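Local coordinates for hypothetical protein (Parabacteroides merdae, PDB 4OO3) that is of unknown function but is probably an NAD(P)-dependent oxidoreductase, joining a nucleotide-binding Rossmann fold to a C-terminal domain built on a large mixed beta sheet, at residues Ile155-Gln160 with Val224-Trp229; Arg161-Ile166 with Ala326-Arg331. One frame throughout, in Å; residues are numbered along the deposited sequence.

Contact 1: Ile155-Gln160 with Val224-Trp229; sequences ITTMLQ and VDLVQW
Thr157 reaches from helix 155-160 into the angle between Leu226 and Trp229 on helix 224-229, and its two branches do different work. The methyl CG2 lies anti to the backbone N, while chi1 of -82° sets OG1 beside that nitrogen. The methyl thereby meets both partners almost equally: Thr157 CG2 is 3.7 Å from Leu226 CD2 and 3.6 Å from Trp229 CZ3, the latter approach being oblique to the indole. OG1 passes the other leucine methyl, with 3.7 Å between Thr157 OG1 and Leu226 CD1, a van der Waals contact; its polar partner is the carboxylate of Glu230, just beyond the segment. Trp229 gets its six-membered ring across because CG is anti to the backbone N (chi1 -168°), which swings the indole across to the first helix. The far edge of that ring then meets selenomethionine Met158, whose CG lies near the ring plane at 4.3 Å from Trp229 CH2. Arg161, one turn further along the first helix, makes a cation-pi contact with the same indole. The helix axes stay 11.0 Å apart and run within 33° of parallel, a spacing bridged by these few side chains over 156 Å² of buried surface. The chemistry implied is apolar contact between the two segments, with the threonine hydroxyl tied to Glu230 while its methyl serves the packing.

Contact 2: Arg161-Ile166 with Ala326-Arg331; sequences RELSTI and ADLVIR
Leu328 of strand 326-331 presses both its methyls against Leu163 and Ser164 of segment 161-166. Leu328 CD1 rests near the backbone, 3.8 Å from Ser164 N, and is 4.0 Å from Leu163 CB. Leu328 CD2 turns to the other leucine side chain, standing 4.2 Å from Leu163 CD1. The fork is placed by a chi1 of -56°, which sets CG of Leu328 anti to the carbonyl carbon and beside the backbone N. An alanine here would lack both methyls and is likely to open a gap beneath Leu163 and Ser164. Ser164 belongs to the same packed part through its carbon, Ser164 CB lying 4.0 Å from Leu328 CD1. Its hydroxyl is turned back along the chain, Ser164 OG donating to Arg161 O at 2.8 Å from above the carbonyl plane. This apolar patch is the close-fitting part, yet it buries just 116 Å² in all. The solvent side belongs to Thr165, an exposed residue that makes no contact with the strand segment; its backbone Thr165 N bonds to Glu162 O at 3.2 Å. Within the fold, segment 161-166 lies against the mixed sheet, where Leu328 sits between Met321 of strand 316-322 and Val344 of strand 341-346, while Leu163 also touches Leu342 of strand 341-346 and Val366 of helix 352-369.

Overall arrangement
Helix 155-164 supplies one side of both contacts, its first six residues to contact 1 and residues 161-166, which carry the helix on into a turn, to contact 2, and the two centres lie about 9 Å apart. Along the chain the order is 155-160, 161-166, 224-229, 326-331, so the pairings interlock rather than nest. Direct bridges tie them: Arg161 NH1 is 2.6 Å from Trp229 O, a probable hydrogen bond, and Thr156 CB packs 3.6 Å from Ile330 CD1. One short helix, following strand 145-147 at the edge of the parallel sheet, thus connects helix 220-231 with strand 326-332 of the nine-stranded mixed sheet, consistent with Rossmann-type oxidoreductases carrying a sheet-based C-terminal domain.

Contact 1: Ile155-Gln160 with Val224-Trp229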
loop_
_atom_site.group_PDB
_atom_site.type_symbol
_atom_site.label_atom_id
_atom_site.label_comp_id
_atom_site.label_asym_id
_atom_site.label_seq_id
_atom_site.Cartn_x
_atom_site.Cartn_y
_atom_site.Cartn_z
ATOM N N ILE A 155 4.395 -2.549 -12.826
ATOM C CA ILE A 155 4.145 -2.952 -14.215
ATOM C C ILE A 155 3.341 -4.250 -14.390
ATOM O O ILE A 155 2.426 -4.284 -15.210
ATOM C CB ILE A 155 5.465 -2.985 -15.045
ATOM C CG1 ILE A 155 5.192 -3.289 -16.524
ATOM C CG2 ILE A 155 6.455 -3.991 -14.473
ATOM C CD1 ILE A 155 4.271 -2.301 -17.207
ATOM N N THR A 156 3.667 -5.311 -13.643
ATOM C CA THR A 156 2.919 -6.573 -13.769
ATOM C C THR A 156 1.465 -6.388 -13.369
ATOM O O THR A 156 0.568 -6.947 -13.998
ATOM C CB THR A 156 3.524 -7.744 -12.963
ATOM O OG1 THR A 156 3.526 -7.439 -11.559
ATOM C CG2 THR A 156 4.941 -8.060 -13.437
ATOM N N THR A 157 1.235 -5.596 -12.328
ATOM C CA THR A 157 -0.117 -5.260 -11.910
ATOM C C THR A 157 -0.881 -4.553 -13.029
ATOM O O THR A 157 -2.029 -4.904 -13.311
ATOM C CB THR A 157 -0.105 -4.418 -10.619
ATOM O OG1 THR A 157 0.034 -5.295 -9.499
ATOM C CG2 THR A 157 -1.382 -3.612 -10.451
HETATM N N MSE A 158 -0.234 -3.586 -13.681
HETATM C CA MSE A 158 -0.877 -2.823 -14.747
HETATM C C MSE A 158 -1.201 -3.717 -15.908
HETATM O O MSE A 158 -2.235 -3.542 -16.553
HETATM C CB MSE A 158 -0.011 -1.657 -15.228
HETATM C CG MSE A 158 0.071 -0.590 -14.147
HETATM SE SE MSE A 158 1.340 0.820 -14.668
HETATM C CE MSE A 158 0.128 1.798 -15.862
ATOM N N LEU A 159 -0.335 -4.687 -16.190
ATOM C CA LEU A 159 -0.577 -5.596 -17.316
ATOM C C LEU A 159 -1.674 -6.606 -16.990
ATOM O O LEU A 159 -2.441 -7.007 -17.862
ATOM C CB LEU A 159 0.720 -6.297 -17.743
ATOM C CG LEU A 159 1.730 -5.373 -18.429
ATOM C CD1 LEU A 159 3.089 -6.032 -18.587
ATOM C CD2 LEU A 159 1.207 -4.918 -19.781
ATOM N N GLN A 160 -1.748 -6.999 -15.727
ATOM C CA GLN A 160 -2.778 -7.911 -15.260
ATOM C C GLN A 160 -4.150 -7.260 -15.451
ATOM O O GLN A 160 -5.051 -7.853 -16.044
ATOM C CB GLN A 160 -2.543 -8.257 -13.791
ATOM C CG GLN A 160 -2.696 -9.727 -13.467
ATOM C CD GLN A 160 -2.611 -10.000 -11.984
ATOM O OE1 GLN A 160 -2.414 -9.092 -11.183
ATOM N NE2 GLN A 160 -2.766 -11.255 -11.611
ATOM N N VAL A 224 -6.018 -5.977 -0.989
ATOM C CA VAL A 224 -7.449 -5.736 -1.127
ATOM C C VAL A 224 -7.713 -4.674 -2.195
ATOM O O VAL A 224 -8.632 -4.826 -3.012
ATOM C CB VAL A 224 -8.080 -5.340 0.230
ATOM C CG1 VAL A 224 -9.458 -4.713 0.048
ATOM C CG2 VAL A 224 -8.177 -6.563 1.128
ATOM N N ASP A 225 -6.900 -3.616 -2.188
ATOM C CA ASP A 225 -6.977 -2.565 -3.196
ATOM C C ASP A 225 -6.702 -3.114 -4.583
ATOM O O ASP A 225 -7.370 -2.737 -5.532
ATOM C CB ASP A 225 -5.980 -1.441 -2.909
ATOM C CG ASP A 225 -6.100 -0.286 -3.905
ATOM O OD1 ASP A 225 -7.151 0.383 -3.902
ATOM O OD2 ASP A 225 -5.151 -0.052 -4.693
ATOM N N LEU A 226 -5.719 -4.002 -4.704
ATOM C CA LEU A 226 -5.419 -4.588 -6.004
ATOM C C LEU A 226 -6.581 -5.416 -6.544
ATOM O O LEU A 226 -6.883 -5.313 -7.733
ATOM C CB LEU A 226 -4.142 -5.432 -5.981
ATOM C CG LEU A 226 -2.818 -4.683 -6.002
ATOM C CD1 LEU A 226 -1.690 -5.675 -6.226
ATOM C CD2 LEU A 226 -2.786 -3.592 -7.061
ATOM N N VAL A 227 -7.241 -6.225 -5.705
ATOM C CA VAL A 227 -8.340 -7.051 -6.238
ATOM C C VAL A 227 -9.472 -6.158 -6.769
ATOM O O VAL A 227 -10.012 -6.438 -7.826
ATOM C CB VAL A 227 -8.814 -8.262 -5.349
ATOM C CG1 VAL A 227 -7.959 -8.479 -4.115
ATOM C CG2 VAL A 227 -10.305 -8.222 -5.030
ATOM N N GLN A 228 -9.780 -5.069 -6.070
ATOM C CA GLN A 228 -10.729 -4.057 -6.565
ATOM C C GLN A 228 -10.252 -3.414 -7.872
ATOM O O GLN A 228 -10.987 -3.337 -8.851
ATOM C CB GLN A 228 -10.927 -2.949 -5.521
ATOM C CG GLN A 228 -11.566 -3.413 -4.218
ATOM C CD GLN A 228 -11.745 -2.296 -3.197
ATOM O OE1 GLN A 228 -11.218 -1.176 -3.347
ATOM N NE2 GLN A 228 -12.490 -2.597 -2.142
ATOM N N TRP A 229 -9.007 -2.956 -7.866
ATOM C CA TRP A 229 -8.469 -2.149 -8.952
ATOM C C TRP A 229 -8.176 -2.964 -10.225
ATOM O O TRP A 229 -8.445 -2.510 -11.344
ATOM C CB TRP A 229 -7.215 -1.431 -8.451
ATOM C CG TRP A 229 -6.725 -0.364 -9.337
ATOM C CD1 TRP A 229 -7.209 0.914 -9.442
ATOM C CD2 TRP A 229 -5.643 -0.461 -10.250
ATOM N NE1 TRP A 229 -6.487 1.615 -10.373
ATOM C CE2 TRP A 229 -5.521 0.791 -10.889
ATOM C CE3 TRP A 229 -4.763 -1.488 -10.599
ATOM C CZ2 TRP A 229 -4.556 1.038 -11.854
ATOM C CZ3 TRP A 229 -3.806 -1.238 -11.558
ATOM C CH2 TRP A 229 -3.709 0.015 -12.172
#

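Contact 2: Arg161-Ile166 with Ala326-Arg331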
loop_
_atom_site.group_PDB
_atom_site.type_symbol
_atom_site.label_atom_id
_atom_site.label_comp_id
_atom_site.label_asym_id
_atom_site.label_seq_id
_atom_site.Cartn_x
_atom_site.Cartn_y
_atom_site.Cartn_z
ATOM N N ARG A 161 -4.294 -6.030 -14.962
ATOM C CA ARG A 161 -5.512 -5.236 -15.168
ATOM C C ARG A 161 -5.881 -5.142 -16.650
ATOM O O ARG A 161 -7.039 -5.355 -17.013
ATOM C CB ARG A 161 -5.328 -3.830 -14.579
ATOM C CG ARG A 161 -6.495 -2.858 -14.754
ATOM C CD ARG A 161 -6.242 -1.625 -13.898
ATOM N NE ARG A 161 -6.957 -0.423 -14.332
ATOM C CZ ARG A 161 -7.892 0.228 -13.630
ATOM N NH1 ARG A 161 -8.290 -0.186 -12.432
ATOM N NH2 ARG A 161 -8.447 1.316 -14.139
ATOM N N GLU A 162 -4.896 -4.827 -17.492
ATOM C CA GLU A 162 -5.132 -4.664 -18.930
ATOM C C GLU A 162 -5.611 -5.944 -19.582
ATOM O O GLU A 162 -6.611 -5.935 -20.299
ATOM C CB GLU A 162 -3.885 -4.152 -19.658
ATOM C CG GLU A 162 -4.049 -2.738 -20.203
ATOM C CD GLU A 162 -4.948 -2.678 -21.424
ATOM O OE1 GLU A 162 -4.828 -3.552 -22.310
ATOM O OE2 GLU A 162 -5.771 -1.747 -21.505
ATOM N N LEU A 163 -4.896 -7.037 -19.318
ATOM C CA LEU A 163 -5.214 -8.331 -19.910
ATOM C C LEU A 163 -6.576 -8.865 -19.464
ATOM O O LEU A 163 -7.279 -9.502 -20.252
ATOM C CB LEU A 163 -4.117 -9.347 -19.591
ATOM C CG LEU A 163 -2.757 -9.114 -20.258
ATOM C CD1 LEU A 163 -1.785 -10.199 -19.822
ATOM C CD2 LEU A 163 -2.868 -9.091 -21.771
ATOM N N SER A 164 -6.942 -8.600 -18.212
ATOM C CA SER A 164 -8.207 -9.073 -17.655
ATOM C C SER A 164 -9.422 -8.412 -18.300
ATOM O O SER A 164 -10.516 -8.975 -18.276
ATOM C CB SER A 164 -8.248 -8.839 -16.147
ATOM O OG SER A 164 -8.432 -7.465 -15.829
ATOM N N THR A 165 -9.227 -7.217 -18.860
ATOM C CA THR A 165 -10.282 -6.499 -19.580
ATOM C C THR A 165 -10.398 -6.881 -21.063
ATOM O O THR A 165 -11.236 -6.323 -21.768
ATOM C CB THR A 165 -10.071 -4.976 -19.513
ATOM O OG1 THR A 165 -8.794 -4.651 -20.068
ATOM C CG2 THR A 165 -10.143 -4.478 -18.077
ATOM N N ILE A 166 -9.575 -7.819 -21.532
ATOM C CA ILE A 166 -9.628 -8.275 -22.926
ATOM C C ILE A 166 -10.276 -9.667 -22.993
ATOM O O ILE A 166 -9.624 -10.670 -22.709
ATOM C CB ILE A 166 -8.224 -8.308 -23.571
ATOM C CG1 ILE A 166 -7.543 -6.945 -23.416
ATOM C CG2 ILE A 166 -8.328 -8.666 -25.046
ATOM C CD1 ILE A 166 -6.098 -6.906 -23.873
ATOM N N ALA A 326 -8.775 -18.023 -19.235
ATOM C CA ALA A 326 -7.397 -18.118 -18.769
ATOM C C ALA A 326 -7.192 -17.594 -17.362
ATOM O O ALA A 326 -7.908 -16.698 -16.913
ATOM C CB ALA A 326 -6.482 -17.371 -19.730
ATOM N N ASP A 327 -6.198 -18.174 -16.687
ATOM C CA ASP A 327 -5.661 -17.659 -15.431
ATOM C C ASP A 327 -4.507 -16.703 -15.725
ATOM O O ASP A 327 -3.602 -17.030 -16.500
ATOM C CB ASP A 327 -5.130 -18.799 -14.553
ATOM C CG ASP A 327 -6.212 -19.775 -14.123
ATOM O OD1 ASP A 327 -7.402 -19.405 -14.131
ATOM O OD2 ASP A 327 -5.866 -20.926 -13.774
ATOM N N LEU A 328 -4.544 -15.526 -15.107
ATOM C CA LEU A 328 -3.410 -14.598 -15.121
ATOM C C LEU A 328 -2.645 -14.768 -13.813
ATOM O O LEU A 328 -3.216 -14.624 -12.736
ATOM C CB LEU A 328 -3.886 -13.156 -15.265
ATOM C CG LEU A 328 -4.754 -12.875 -16.483
ATOM C CD1 LEU A 328 -5.277 -11.447 -16.421
ATOM C CD2 LEU A 328 -3.976 -13.122 -17.764
ATOM N N VAL A 329 -1.354 -15.059 -13.915
ATOM C CA VAL A 329 -0.573 -15.535 -12.775
ATOM C C VAL A 329 0.688 -14.701 -12.607
ATOM O O VAL A 329 1.436 -14.505 -13.563
ATOM C CB VAL A 329 -0.175 -17.023 -12.968
ATOM C CG1 VAL A 329 0.767 -17.502 -11.859
ATOM C CG2 VAL A 329 -1.419 -17.895 -13.030
ATOM N N ILE A 330 0.908 -14.213 -11.389
ATOM C CA ILE A 330 2.166 -13.584 -11.019
ATOM C C ILE A 330 2.971 -14.588 -10.213
ATOM O O ILE A 330 2.448 -15.197 -9.281
ATOM C CB ILE A 330 1.978 -12.353 -10.122
ATOM C CG1 ILE A 330 1.069 -11.312 -10.781
ATOM C CG2 ILE A 330 3.328 -11.737 -9.782
ATOM C CD1 ILE A 330 1.673 -10.645 -11.990
ATOM N N ARG A 331 4.235 -14.757 -10.587
ATOM C CA ARG A 331 5.199 -15.465 -9.761
ATOM C C ARG A 331 6.324 -14.514 -9.410
ATOM O O ARG A 331 6.798 -13.748 -10.259
ATOM C CB ARG A 331 5.755 -16.678 -10.484
ATOM C CG ARG A 331 4.727 -17.771 -10.726
ATOM C CD ARG A 331 5.290 -18.849 -11.636
ATOM N NE ARG A 331 4.276 -19.329 -12.565
ATOM C CZ ARG A 331 3.310 -20.186 -12.257
ATOM N NH1 ARG A 331 3.207 -20.682 -11.030
ATOM N NH2 ARG A 331 2.437 -20.549 -13.184
#